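Long-range contacts in purine nucleoside phosphorylase (Grouper iridovirus, PDB 3KHS), which probably catalyses the reversible phosphorolysis of purine nucleosides to the free base and ribose 1-phosphate in purine salvage: residues 68-73 against 271-276; 33-38 against 267-272. One frame throughout, in Å; residues are numbered along the deposited sequence.

Contact 1 (68-73 against 271-276)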
loop_
_atom_site.group_PDB
_atom_site.type_symbol
_atom_site.label_atom_id
_atom_site.label_comp_id
_atom_site.label_asym_id
_atom_site.label_seq_id
_atom_site.Cartn_x
_atom_site.Cartn_y
_atom_site.Cartn_z
ATOM N N GLY B 68 -17.311 20.440 -26.137
ATOM C CA GLY B 68 -18.153 20.396 -27.310
ATOM C C GLY B 68 -19.372 19.542 -27.054
ATOM O O GLY B 68 -19.570 19.026 -25.955
ATOM N N SER B 69 -20.194 19.376 -28.076
ATOM C CA SER B 69 -21.411 18.601 -27.921
ATOM C C SER B 69 -21.398 17.293 -28.682
ATOM O O SER B 69 -20.695 17.126 -29.680
ATOM C CB SER B 69 -22.616 19.398 -28.402
ATOM O OG SER B 69 -22.676 19.342 -29.819
ATOM N N VAL B 70 -22.202 16.368 -28.184
ATOM C CA VAL B 70 -22.374 15.059 -28.796
ATOM C C VAL B 70 -23.839 14.738 -28.588
ATOM O O VAL B 70 -24.345 14.825 -27.468
ATOM C CB VAL B 70 -21.543 13.953 -28.100
ATOM C CG1 VAL B 70 -21.833 12.609 -28.759
ATOM C CG2 VAL B 70 -20.043 14.266 -28.182
ATOM N N ASN B 71 -24.523 14.381 -29.667
ATOM C CA ASN B 71 -25.943 14.055 -29.601
ATOM C C ASN B 71 -26.753 15.070 -28.775
ATOM O O ASN B 71 -27.658 14.705 -28.024
ATOM C CB ASN B 71 -26.132 12.625 -29.067
ATOM C CG ASN B 71 -25.509 11.563 -29.989
ATOM O OD1 ASN B 71 -25.567 11.676 -31.212
ATOM N ND2 ASN B 71 -24.927 10.524 -29.398
ATOM N N GLY B 72 -26.407 16.347 -28.929
ATOM C CA GLY B 72 -27.108 17.413 -28.231
ATOM C C GLY B 72 -26.738 17.650 -26.780
ATOM O O GLY B 72 -27.386 18.444 -26.089
ATOM N N VAL B 73 -25.689 16.974 -26.325
ATOM C CA VAL B 73 -25.223 17.080 -24.951
ATOM C C VAL B 73 -23.900 17.833 -24.870
ATOM O O VAL B 73 -22.975 17.482 -25.585
ATOM C CB VAL B 73 -25.029 15.656 -24.384
ATOM C CG1 VAL B 73 -24.545 15.714 -22.938
ATOM C CG2 VAL B 73 -26.346 14.870 -24.505
ATOM N N LEU B 271 -19.777 3.157 -29.043
ATOM C CA LEU B 271 -20.436 2.797 -27.782
ATOM C C LEU B 271 -20.689 4.018 -26.899
ATOM O O LEU B 271 -21.788 4.206 -26.391
ATOM C CB LEU B 271 -19.587 1.771 -27.009
ATOM C CG LEU B 271 -20.046 1.321 -25.599
ATOM C CD1 LEU B 271 -21.422 0.737 -25.656
ATOM C CD2 LEU B 271 -19.105 0.274 -25.028
ATOM N N VAL B 272 -19.660 4.836 -26.705
ATOM C CA VAL B 272 -19.771 6.037 -25.888
ATOM C C VAL B 272 -20.825 7.008 -26.447
ATOM O O VAL B 272 -21.608 7.581 -25.686
ATOM C CB VAL B 272 -18.366 6.770 -25.773
ATOM C CG1 VAL B 272 -18.506 8.100 -25.035
ATOM C CG2 VAL B 272 -17.388 5.900 -24.989
ATOM N N LYS B 273 -20.843 7.182 -27.772
ATOM C CA LYS B 273 -21.804 8.077 -28.407
ATOM C C LYS B 273 -23.230 7.596 -28.192
ATOM O O LYS B 273 -24.096 8.374 -27.763
ATOM C CB LYS B 273 -21.512 8.215 -29.901
ATOM C CG LYS B 273 -20.169 8.862 -30.176
ATOM C CD LYS B 273 -19.893 9.098 -31.665
ATOM C CE LYS B 273 -20.963 9.974 -32.314
ATOM N NZ LYS B 273 -20.626 10.301 -33.738
ATOM N N LEU B 274 -23.473 6.312 -28.453
ATOM C CA LEU B 274 -24.815 5.765 -28.276
ATOM C C LEU B 274 -25.240 5.889 -26.821
ATOM O O LEU B 274 -26.410 6.133 -26.531
ATOM C CB LEU B 274 -24.876 4.291 -28.702
ATOM C CG LEU B 274 -26.134 3.809 -29.455
ATOM C CD1 LEU B 274 -26.157 2.290 -29.398
ATOM C CD2 LEU B 274 -27.435 4.388 -28.850
ATOM N N VAL B 275 -24.289 5.723 -25.910
ATOM C CA VAL B 275 -24.574 5.804 -24.476
ATOM C C VAL B 275 -24.978 7.235 -24.106
ATOM O O VAL B 275 -25.869 7.463 -23.286
ATOM C CB VAL B 275 -23.327 5.373 -23.634
ATOM C CG1 VAL B 275 -23.508 5.743 -22.186
ATOM C CG2 VAL B 275 -23.126 3.875 -23.744
ATOM N N ILE B 276 -24.309 8.194 -24.726
ATOM C CA ILE B 276 -24.589 9.586 -24.462
ATOM C C ILE B 276 -25.979 9.912 -25.006
ATOM O O ILE B 276 -26.706 10.719 -24.428
ATOM C CB ILE B 276 -23.501 10.488 -25.100
ATOM C CG1 ILE B 276 -22.200 10.342 -24.299
ATOM C CG2 ILE B 276 -23.973 11.939 -25.167
ATOM C CD1 ILE B 276 -21.018 11.153 -24.831
#

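Contact 2 (33-38 against 267-272)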
loop_
_atom_site.group_PDB
_atom_site.type_symbol
_atom_site.label_atom_id
_atom_site.label_comp_id
_atom_site.label_asym_id
_atom_site.label_seq_id
_atom_site.Cartn_x
_atom_site.Cartn_y
_atom_site.Cartn_z
ATOM N N GLY B 33 -8.082 8.051 -27.485
ATOM C CA GLY B 33 -8.210 9.474 -27.755
ATOM C C GLY B 33 -9.239 9.837 -28.813
ATOM O O GLY B 33 -10.019 10.774 -28.640
ATOM N N LYS B 34 -9.246 9.099 -29.913
ATOM C CA LYS B 34 -10.181 9.364 -31.001
ATOM C C LYS B 34 -11.592 9.707 -30.519
ATOM O O LYS B 34 -12.316 10.413 -31.194
ATOM C CB LYS B 34 -10.233 8.158 -31.945
ATOM C CG LYS B 34 -8.930 7.854 -32.675
ATOM C CD LYS B 34 -8.837 8.559 -34.031
ATOM C CE LYS B 34 -7.560 8.141 -34.782
ATOM N NZ LYS B 34 -7.435 8.718 -36.168
ATOM N N ILE B 35 -11.976 9.205 -29.352
ATOM C CA ILE B 35 -13.298 9.467 -28.813
ATOM C C ILE B 35 -13.600 10.965 -28.817
ATOM O O ILE B 35 -14.743 11.379 -28.999
ATOM C CB ILE B 35 -13.412 8.977 -27.348
ATOM C CG1 ILE B 35 -13.157 7.479 -27.249
ATOM C CG2 ILE B 35 -14.787 9.299 -26.795
ATOM C CD1 ILE B 35 -13.397 6.927 -25.841
ATOM N N GLY B 36 -12.557 11.764 -28.604
ATOM C CA GLY B 36 -12.696 13.207 -28.545
ATOM C C GLY B 36 -13.115 13.903 -29.823
ATOM O O GLY B 36 -13.769 14.944 -29.773
ATOM N N ASP B 37 -12.734 13.343 -30.965
ATOM C CA ASP B 37 -13.087 13.924 -32.248
ATOM C C ASP B 37 -14.601 13.936 -32.394
ATOM O O ASP B 37 -15.142 14.616 -33.256
ATOM C CB ASP B 37 -12.497 13.103 -33.393
ATOM C CG ASP B 37 -11.006 12.867 -33.244
ATOM O OD1 ASP B 37 -10.308 13.736 -32.647
ATOM O OD2 ASP B 37 -10.541 11.810 -33.745
ATOM N N SER B 38 -15.281 13.180 -31.546
ATOM C CA SER B 38 -16.728 13.114 -31.596
ATOM C C SER B 38 -17.432 14.377 -31.111
ATOM O O SER B 38 -18.638 14.530 -31.305
ATOM C CB SER B 38 -17.214 11.930 -30.775
ATOM O OG SER B 38 -16.830 10.729 -31.406
ATOM N N ARG B 267 -14.930 1.171 -32.210
ATOM C CA ARG B 267 -15.996 0.507 -31.454
ATOM C C ARG B 267 -16.321 1.267 -30.166
ATOM O O ARG B 267 -17.487 1.505 -29.849
ATOM C CB ARG B 267 -15.600 -0.932 -31.071
ATOM C CG ARG B 267 -15.150 -1.862 -32.216
ATOM C CD ARG B 267 -14.919 -3.296 -31.724
ATOM N NE ARG B 267 -16.161 -4.065 -31.779
ATOM C CZ ARG B 267 -16.268 -5.381 -31.575
ATOM N NH1 ARG B 267 -15.193 -6.121 -31.291
ATOM N NH2 ARG B 267 -17.461 -5.966 -31.664
ATOM N N MET B 268 -15.278 1.628 -29.425
ATOM C CA MET B 268 -15.440 2.335 -28.164
ATOM C C MET B 268 -16.089 3.692 -28.389
ATOM O O MET B 268 -16.951 4.096 -27.620
ATOM C CB MET B 268 -14.080 2.508 -27.478
ATOM C CG MET B 268 -14.162 3.097 -26.070
ATOM S SD MET B 268 -15.056 2.106 -24.847
ATOM C CE MET B 268 -13.708 0.908 -24.328
ATOM N N THR B 269 -15.674 4.389 -29.442
ATOM C CA THR B 269 -16.246 5.688 -29.769
ATOM C C THR B 269 -17.736 5.565 -30.050
ATOM O O THR B 269 -18.527 6.379 -29.573
ATOM C CB THR B 269 -15.591 6.300 -31.010
ATOM O OG1 THR B 269 -14.190 6.501 -30.771
ATOM C CG2 THR B 269 -16.251 7.643 -31.339
ATOM N N ALA B 270 -18.115 4.554 -30.833
ATOM C CA ALA B 270 -19.515 4.319 -31.153
ATOM C C ALA B 270 -20.308 4.041 -29.882
ATOM O O ALA B 270 -21.382 4.614 -29.665
ATOM C CB ALA B 270 -19.636 3.147 -32.106
ATOM N N LEU B 271 -19.777 3.157 -29.043
ATOM C CA LEU B 271 -20.436 2.797 -27.782
ATOM C C LEU B 271 -20.689 4.018 -26.899
ATOM O O LEU B 271 -21.788 4.206 -26.391
ATOM C CB LEU B 271 -19.587 1.771 -27.009
ATOM C CG LEU B 271 -20.046 1.321 -25.599
ATOM C CD1 LEU B 271 -21.422 0.737 -25.656
ATOM C CD2 LEU B 271 -19.105 0.274 -25.028
ATOM N N VAL B 272 -19.660 4.836 -26.705
ATOM C CA VAL B 272 -19.771 6.037 -25.888
ATOM C C VAL B 272 -20.825 7.008 -26.447
ATOM O O VAL B 272 -21.608 7.581 -25.686
ATOM C CB VAL B 272 -18.366 6.770 -25.773
ATOM C CG1 VAL B 272 -18.506 8.100 -25.035
ATOM C CG2 VAL B 272 -17.388 5.900 -24.989
#

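Contact 1 (68-73 against 271-276)
V70, N71 and V73 meet K273 and I276 where the type I' turn V70-V73 of the two-residue beta hairpin that joins strands 64-70 and 73-79 lies against the C-terminal helix 257-279 of the phosphorylase fold. V70 and V73 are paired by two backbone bonds, V70 N to V73 O and V73 N to V70 O, the pairing expected of such a hairpin. I276 carries the apolar part with one branch: its CG2, anti to the backbone N while CG1 lies anti to the carbonyl carbon (chi1 -72°), enters between the two valines that flank the turn. I276 CG2 lies 3.8 Å from V73 CG2, the two side chains crossing obliquely. The same I276 CG2 is 4.2 Å from V70 CG1. Its distance to the backbone oxygen, I276 CG2 to V70 O, is 3.7 Å. In V73, CG1 anti to the backbone N (chi1 -180°) leaves CG2, anti to the carbonyl carbon, as the methyl that touches. I276 also packs on L24 and I26 of strand 24-28, and V73 rests on L24, tying hairpin, helix and central sheet together. One helical turn earlier, V70 CG1 faces K273 CG, in the aliphatic part of the lysine, at 4.3 Å. N71 sits at the partly exposed margin, in the left-handed region that a type I' turn requires. Its amide ND2 comes within 2.8 Å of K273 O.

Contact 2 (33-38 against 267-272)
I35 and T269 bring the connection between strands 24-28 and 42-46 closest to helix 257-279, with their CA atoms 4.9 Å apart. Segment 33-38 is a short run of helical backbone angles; G36 N bonds to G33 O and D37 N to K34 O, each three residues back, giving a short helix-like turn without a regular helix's bonding, which packs against the long C-terminal helix of this phosphorylase-family alpha/beta fold. The apolar contacts centre on the end of I35. CG1 stands anti to the carbonyl carbon (chi1 -60°), and the extended chi2 (-174°) carries I35 CD1 onward to M268 CG at 3.9 Å and V272 CG2 at 4.2 Å. The I35 and M268 chains lie aslant to each other; M268, bent at chi2 and chi3, turns its end away from segment 33-38 and packs on V235 and L237 of strand 231-241 and on F126. I35, M268 and V272 thus form the buried part of the interface. Elsewhere hydroxyl oxygens meet carbon. T269 and I35 run past each other in opposite senses, with T269 OG1 3.7 Å from I35 CA and 3.8 Å from I35 CG1. That hydroxyl is hydrogen-bonded within its own helix, to S265 O, one turn earlier. With OG1 anti to the carbonyl carbon (chi1 -61°), T269 CG2 lies anti to the backbone N and is approached by S38 OG at 3.1 Å, a close carbon-oxygen approach. K34 adds only a marginal contact, its chain leading away towards E262 and S265. With T269's hydroxyl engaged along its own helix, the contact across the segments is van der Waals packing of I35, M268 and V272, with the hydroxyls of T269 and S38 against carbon.

Both contacts use helix 257-279. Their helix segments overlap at L271 and V272, of which V272 makes its contact in contact 2; contact 2 lies on the earlier turns, contact 1 on the later. Their centres are about 9 Å apart, and the two partner segments also touch: V70 CG2 packs against S38 O at 3.4 Å. K273 joins the pair from the helix, its CD lying 3.5 Å from S38 OG. Hairpin, helix-like turn and helix therefore form one continuous patch. The centres of contacts 1 and 2 lie about 16 and 13 Å from the centre of the chain, on the same side of it. No other subunit of the trimer touches either contact; both are internal packing.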